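Local coordinates for sulfite reductase [ferredoxin] (Mycobacterium tuberculosis, PDB 1ZJ8), which reduces sulfite to sulfide with electrons from reduced ferredoxin, using one siroheme and one [4Fe-4S] cluster per subunit, at residues Gln266-Ala270 against Ile311-Arg315; Asp290-Arg294 against Leu305-Trp309. All coordinates share one frame; numbering follows the deposited sequence.

Contact 1: residues Gln266-Ala270 against Ile311-Arg315; sequences QRVGA and IAKFR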
loop_
_atom_site.group_PDB
_atom_site.type_symbol
_atom_site.label_atom_id
_atom_site.label_comp_id
_atom_site.label_asym_id
_atom_site.label_seq_id
_atom_site.Cartn_x
_atom_site.Cartn_y
_atom_site.Cartn_z
ATOM N N GLN A 266 5.599 5.593 -15.924
ATOM C CA GLN A 266 6.651 5.990 -16.869
ATOM C C GLN A 266 7.062 7.455 -16.677
ATOM O O GLN A 266 6.236 8.303 -16.364
ATOM C CB GLN A 266 6.151 5.792 -18.294
ATOM C CG GLN A 266 5.272 4.551 -18.474
ATOM C CD GLN A 266 4.506 4.597 -19.767
ATOM O OE1 GLN A 266 5.095 4.542 -20.863
ATOM N NE2 GLN A 266 3.176 4.729 -19.656
ATOM N N ARG A 267 8.343 7.728 -16.895
ATOM C CA ARG A 267 8.898 9.057 -16.753
ATOM C C ARG A 267 8.285 10.065 -17.719
ATOM O O ARG A 267 8.285 9.879 -18.927
ATOM C CB ARG A 267 10.402 9.018 -17.012
ATOM C CG ARG A 267 11.165 8.144 -16.050
ATOM C CD ARG A 267 12.612 8.554 -15.910
ATOM N NE ARG A 267 12.745 10.004 -15.715
ATOM C CZ ARG A 267 13.292 10.853 -16.590
ATOM N NH1 ARG A 267 13.758 10.433 -17.756
ATOM N NH2 ARG A 267 13.360 12.145 -16.305
ATOM N N VAL A 268 7.813 11.172 -17.174
ATOM C CA VAL A 268 7.351 12.282 -17.986
ATOM C C VAL A 268 8.544 12.988 -18.657
ATOM O O VAL A 268 8.372 13.699 -19.651
ATOM C CB VAL A 268 6.541 13.260 -17.121
ATOM C CG1 VAL A 268 6.110 14.479 -17.938
ATOM C CG2 VAL A 268 5.322 12.533 -16.499
ATOM N N GLY A 269 9.744 12.772 -18.106
ATOM C CA GLY A 269 10.982 13.382 -18.601
ATOM C C GLY A 269 11.283 14.730 -17.964
ATOM O O GLY A 269 12.110 15.491 -18.488
ATOM N N ALA A 270 10.656 14.989 -16.809
ATOM C CA ALA A 270 10.613 16.315 -16.201
ATOM C C ALA A 270 11.321 16.354 -14.856
ATOM O O ALA A 270 11.300 15.370 -14.101
ATOM C CB ALA A 270 9.161 16.764 -16.026
ATOM N N ILE A 311 2.924 9.223 -23.202
ATOM C CA ILE A 311 3.516 10.290 -22.377
ATOM C C ILE A 311 3.599 11.663 -23.077
ATOM O O ILE A 311 3.208 12.667 -22.496
ATOM C CB ILE A 311 4.919 9.855 -21.840
ATOM C CG1 ILE A 311 4.769 8.992 -20.577
ATOM C CG2 ILE A 311 5.820 11.059 -21.544
ATOM C CD1 ILE A 311 4.509 9.776 -19.275
ATOM N N ALA A 312 4.114 11.704 -24.303
ATOM C CA ALA A 312 4.202 12.959 -25.079
ATOM C C ALA A 312 2.875 13.710 -25.089
ATOM O O ALA A 312 2.814 14.883 -24.706
ATOM C CB ALA A 312 4.646 12.687 -26.509
ATOM N N LYS A 313 1.814 13.028 -25.508
ATOM C CA LYS A 313 0.504 13.654 -25.551
ATOM C C LYS A 313 0.060 14.164 -24.151
ATOM O O LYS A 313 -0.571 15.228 -24.032
ATOM C CB LYS A 313 -0.550 12.706 -26.161
ATOM C CG LYS A 313 -1.921 13.406 -26.329
ATOM C CD LYS A 313 -3.065 12.509 -26.810
ATOM C CE LYS A 313 -4.427 13.226 -26.666
ATOM N NZ LYS A 313 -5.549 12.391 -27.196
ATOM N N PHE A 314 0.383 13.401 -23.107
ATOM C CA PHE A 314 -0.025 13.745 -21.738
ATOM C C PHE A 314 0.731 14.977 -21.220
ATOM O O PHE A 314 0.136 15.888 -20.661
ATOM C CB PHE A 314 0.190 12.548 -20.798
ATOM C CG PHE A 314 0.030 12.885 -19.343
ATOM C CD1 PHE A 314 -1.244 12.969 -18.772
ATOM C CD2 PHE A 314 1.159 13.127 -18.539
ATOM C CE1 PHE A 314 -1.393 13.291 -17.423
ATOM C CE2 PHE A 314 1.024 13.454 -17.209
ATOM C CZ PHE A 314 -0.256 13.541 -16.640
ATOM N N ARG A 315 2.048 14.983 -21.406
ATOM C CA ARG A 315 2.899 16.108 -21.024
ATOM C C ARG A 315 2.402 17.400 -21.651
ATOM O O ARG A 315 2.319 18.429 -20.987
ATOM C CB ARG A 315 4.353 15.859 -21.464
ATOM C CG ARG A 315 5.311 17.023 -21.155
ATOM C CD ARG A 315 6.799 16.622 -21.167
ATOM N NE ARG A 315 7.621 17.601 -20.447
ATOM C CZ ARG A 315 8.956 17.647 -20.463
ATOM N NH1 ARG A 315 9.665 16.760 -21.148
ATOM N NH2 ARG A 315 9.587 18.597 -19.783
#

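Contact 2: residues Asp290-Arg294 against Leu305-Trp309; sequences DYGYR and LIKDW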
loop_
_atom_site.group_PDB
_atom_site.type_symbol
_atom_site.label_atom_id
_atom_site.label_comp_id
_atom_site.label_asym_id
_atom_site.label_seq_id
_atom_site.Cartn_x
_atom_site.Cartn_y
_atom_site.Cartn_z
ATOM N N ASP A 290 -10.459 15.421 -15.255
ATOM C CA ASP A 290 -11.112 15.956 -16.453
ATOM C C ASP A 290 -11.089 14.996 -17.673
ATOM O O ASP A 290 -12.047 14.963 -18.459
ATOM C CB ASP A 290 -10.502 17.338 -16.780
ATOM C CG ASP A 290 -10.726 18.382 -15.642
ATOM O OD1 ASP A 290 -11.719 18.280 -14.898
ATOM O OD2 ASP A 290 -9.911 19.311 -15.483
ATOM N N TYR A 291 -10.030 14.200 -17.811
ATOM C CA TYR A 291 -9.861 13.327 -18.985
ATOM C C TYR A 291 -9.828 11.812 -18.684
ATOM O O TYR A 291 -9.791 10.991 -19.611
ATOM C CB TYR A 291 -8.572 13.700 -19.721
ATOM C CG TYR A 291 -8.593 15.022 -20.489
ATOM C CD1 TYR A 291 -8.449 16.251 -19.823
ATOM C CD2 TYR A 291 -8.699 15.036 -21.898
ATOM C CE1 TYR A 291 -8.442 17.455 -20.543
ATOM C CE2 TYR A 291 -8.689 16.220 -22.614
ATOM C CZ TYR A 291 -8.566 17.423 -21.940
ATOM O OH TYR A 291 -8.557 18.590 -22.665
ATOM N N GLY A 292 -9.819 11.431 -17.407
ATOM C CA GLY A 292 -9.911 10.020 -17.042
ATOM C C GLY A 292 -11.258 9.417 -17.413
ATOM O O GLY A 292 -12.288 10.090 -17.365
ATOM N N TYR A 293 -11.246 8.138 -17.772
ATOM C CA TYR A 293 -12.457 7.435 -18.205
ATOM C C TYR A 293 -13.414 7.200 -17.034
ATOM O O TYR A 293 -12.969 6.917 -15.925
ATOM C CB TYR A 293 -12.078 6.110 -18.867
ATOM C CG TYR A 293 -11.055 6.242 -19.980
ATOM C CD1 TYR A 293 -11.032 7.358 -20.815
ATOM C CD2 TYR A 293 -10.126 5.240 -20.220
ATOM C CE1 TYR A 293 -10.100 7.476 -21.854
ATOM C CE2 TYR A 293 -9.191 5.345 -21.275
ATOM C CZ TYR A 293 -9.186 6.470 -22.087
ATOM O OH TYR A 293 -8.270 6.602 -23.116
ATOM N N ARG A 294 -14.719 7.351 -17.279
ATOM C CA ARG A 294 -15.747 7.202 -16.225
ATOM C C ARG A 294 -16.937 6.345 -16.710
ATOM O O ARG A 294 -18.095 6.552 -16.308
ATOM C CB ARG A 294 -16.212 8.584 -15.717
ATOM C CG ARG A 294 -15.062 9.535 -15.302
ATOM C CD ARG A 294 -15.536 10.942 -14.960
ATOM N NE ARG A 294 -15.881 11.083 -13.545
ATOM C CZ ARG A 294 -15.287 11.905 -12.671
ATOM N NH1 ARG A 294 -14.299 12.721 -13.044
ATOM N NH2 ARG A 294 -15.709 11.931 -11.407
ATOM N N LEU A 305 -5.679 5.666 -19.428
ATOM C CA LEU A 305 -5.551 6.948 -20.124
ATOM C C LEU A 305 -4.135 7.161 -20.631
ATOM O O LEU A 305 -3.928 7.622 -21.764
ATOM C CB LEU A 305 -5.916 8.089 -19.165
ATOM C CG LEU A 305 -6.105 9.514 -19.707
ATOM C CD1 LEU A 305 -7.158 9.546 -20.812
ATOM C CD2 LEU A 305 -6.490 10.479 -18.573
ATOM N N ILE A 306 -3.168 6.818 -19.779
ATOM C CA ILE A 306 -1.744 6.940 -20.110
ATOM C C ILE A 306 -1.332 5.902 -21.136
ATOM O O ILE A 306 -0.452 6.162 -21.952
ATOM C CB ILE A 306 -0.834 6.774 -18.874
ATOM C CG1 ILE A 306 -1.224 7.762 -17.757
ATOM C CG2 ILE A 306 0.631 6.927 -19.275
ATOM C CD1 ILE A 306 -1.092 9.233 -18.118
ATOM N N LYS A 307 -1.954 4.722 -21.089
ATOM C CA LYS A 307 -1.699 3.708 -22.123
ATOM C C LYS A 307 -2.175 4.189 -23.511
ATOM O O LYS A 307 -1.448 4.077 -24.497
ATOM C CB LYS A 307 -2.348 2.367 -21.794
ATOM C CG LYS A 307 -1.622 1.198 -22.446
ATOM C CD LYS A 307 -2.587 0.103 -22.848
ATOM C CE LYS A 307 -1.851 -1.162 -23.233
ATOM N NZ LYS A 307 -2.766 -2.324 -23.165
ATOM N N ASP A 308 -3.388 4.738 -23.566
ATOM C CA ASP A 308 -3.965 5.231 -24.815
ATOM C C ASP A 308 -3.208 6.439 -25.389
ATOM O O ASP A 308 -2.697 6.367 -26.510
ATOM C CB ASP A 308 -5.451 5.564 -24.602
ATOM C CG ASP A 308 -6.297 4.318 -24.418
ATOM O OD1 ASP A 308 -5.980 3.302 -25.085
ATOM O OD2 ASP A 308 -7.271 4.350 -23.618
ATOM N N TRP A 309 -3.133 7.524 -24.612
ATOM C CA TRP A 309 -2.474 8.779 -25.031
ATOM C C TRP A 309 -0.992 8.667 -25.375
ATOM O O TRP A 309 -0.537 9.191 -26.399
ATOM C CB TRP A 309 -2.575 9.813 -23.917
ATOM C CG TRP A 309 -3.910 10.458 -23.795
ATOM C CD1 TRP A 309 -5.079 10.059 -24.378
ATOM C CD2 TRP A 309 -4.223 11.616 -23.012
ATOM N NE1 TRP A 309 -6.098 10.911 -24.019
ATOM C CE2 TRP A 309 -5.601 11.869 -23.174
ATOM C CE3 TRP A 309 -3.470 12.465 -22.188
ATOM C CZ2 TRP A 309 -6.247 12.935 -22.537
ATOM C CZ3 TRP A 309 -4.116 13.520 -21.547
ATOM C CH2 TRP A 309 -5.485 13.753 -21.734
#

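Contact 1: residues Gln266-Ala270 against Ile311-Arg315
Val268 and Ile311 bring the two backbones nearest, their CA atoms 6.2 Å apart, where the strand segment Gln266-Ala270 passes the first turn of the helix segment Ile311-Arg315 with axes 9.0 Å apart at closest approach and N-to-C directions diverging by 50°. No hydrogen bond crosses the interface, which is held by packing. Ile311 lays its branches against strand backbone: CD1 is 3.7 Å from Gln266 O, and CG2 is 3.8 Å from Arg267 O. CD1 also meets Val268 CG2 at 4.0 Å, the two side chains crossing at about a right angle. Val268 CG2 also approaches the edge of the Phe314 ring, close to its plane.

The strand lies in a mixed beta-sheet between strands 249-254 and 328-329, in the first 4Fe-4S family region, and helix 311-323 packs against it here, with Phe314 reaching Val254 of the neighbouring strand. Phe314 also touches Val284 and Val287 of helix 277-291.

Arg315 reaches the strand because CG stands anti to the backbone N (chi1 178°) and the chain runs extended to NE, placing CD 3.9 Å from Val268 CG1. One guanidinium face carries Ala270 CB, 4.2 Å from NH2. Salt bridges from NE to Glu319 and from NH2 to Asp329 would restrict rotation of the group. Gly269, with its positive phi of 89°, adopts a left-handed conformation that glycine readily takes up.

Contact 2: residues Asp290-Arg294 against Leu305-Trp309
Tyr291 and Tyr293 flank the C-terminal exit of helix 277-291, where this helix end packs on the last turn of helix 302-309 across the connecting loop, within the first 4Fe-4S family region. The chain leaves the helix at Gly292, whose CA is the one nearest Leu305 CA. Tyr291 and Trp309 form an offset edge-to-face pair: the indole presents its six-membered edge to the phenol face, with ring centroids 5.3 Å apart and planes at 77°. The closest atoms of the pair are Tyr291 CD2 and Trp309 CZ2, 3.3 Å apart. Beyond the pair, Tyr291 OH hydrogen-bonds to Glu321 of helix 311-323.

Leu305 sits between the two tyrosines. Its CD2 packs 4.0 Å from Tyr291 CB, while its CD1 is 3.7 Å from Tyr293 CE1 and also lies over one face of the Trp309 ring, offset toward the rim. The CD1 methyl faces Tyr291 O as well, a carbonyl that accepts a hydrogen bond from Gln25 NE2. With CG anti to its carbonyl carbon (chi1 -71°), Asp308 turns its carboxylate to Tyr293, whose OH donates to Asp308 OD2 at 2.5 Å, on the anti side and 21° out of the carboxylate plane.

Contacts 1 and 2 have centres 14 Å apart and join into one packed region, since helices 302-309 and 311-323 follow directly in the chain and each supplies one segment. Ile306, which faces away from segment 290-294, turns instead to contact 1: its CG2 is 3.4 Å from Gln266 NE2 and its CD1 is 3.8 Å from Phe314 CD1. Trp309 reaches contact 1 through the opposite corner of its six-membered ring, with CE3 3.7 Å from Phe314 CA, and makes a cation-pi contact with Lys313. Neither contact reaches an annotated site: the side chains of Gln266 and Tyr293 lie about 14 Å and about 12 Å, respectively, from the bound siroheme.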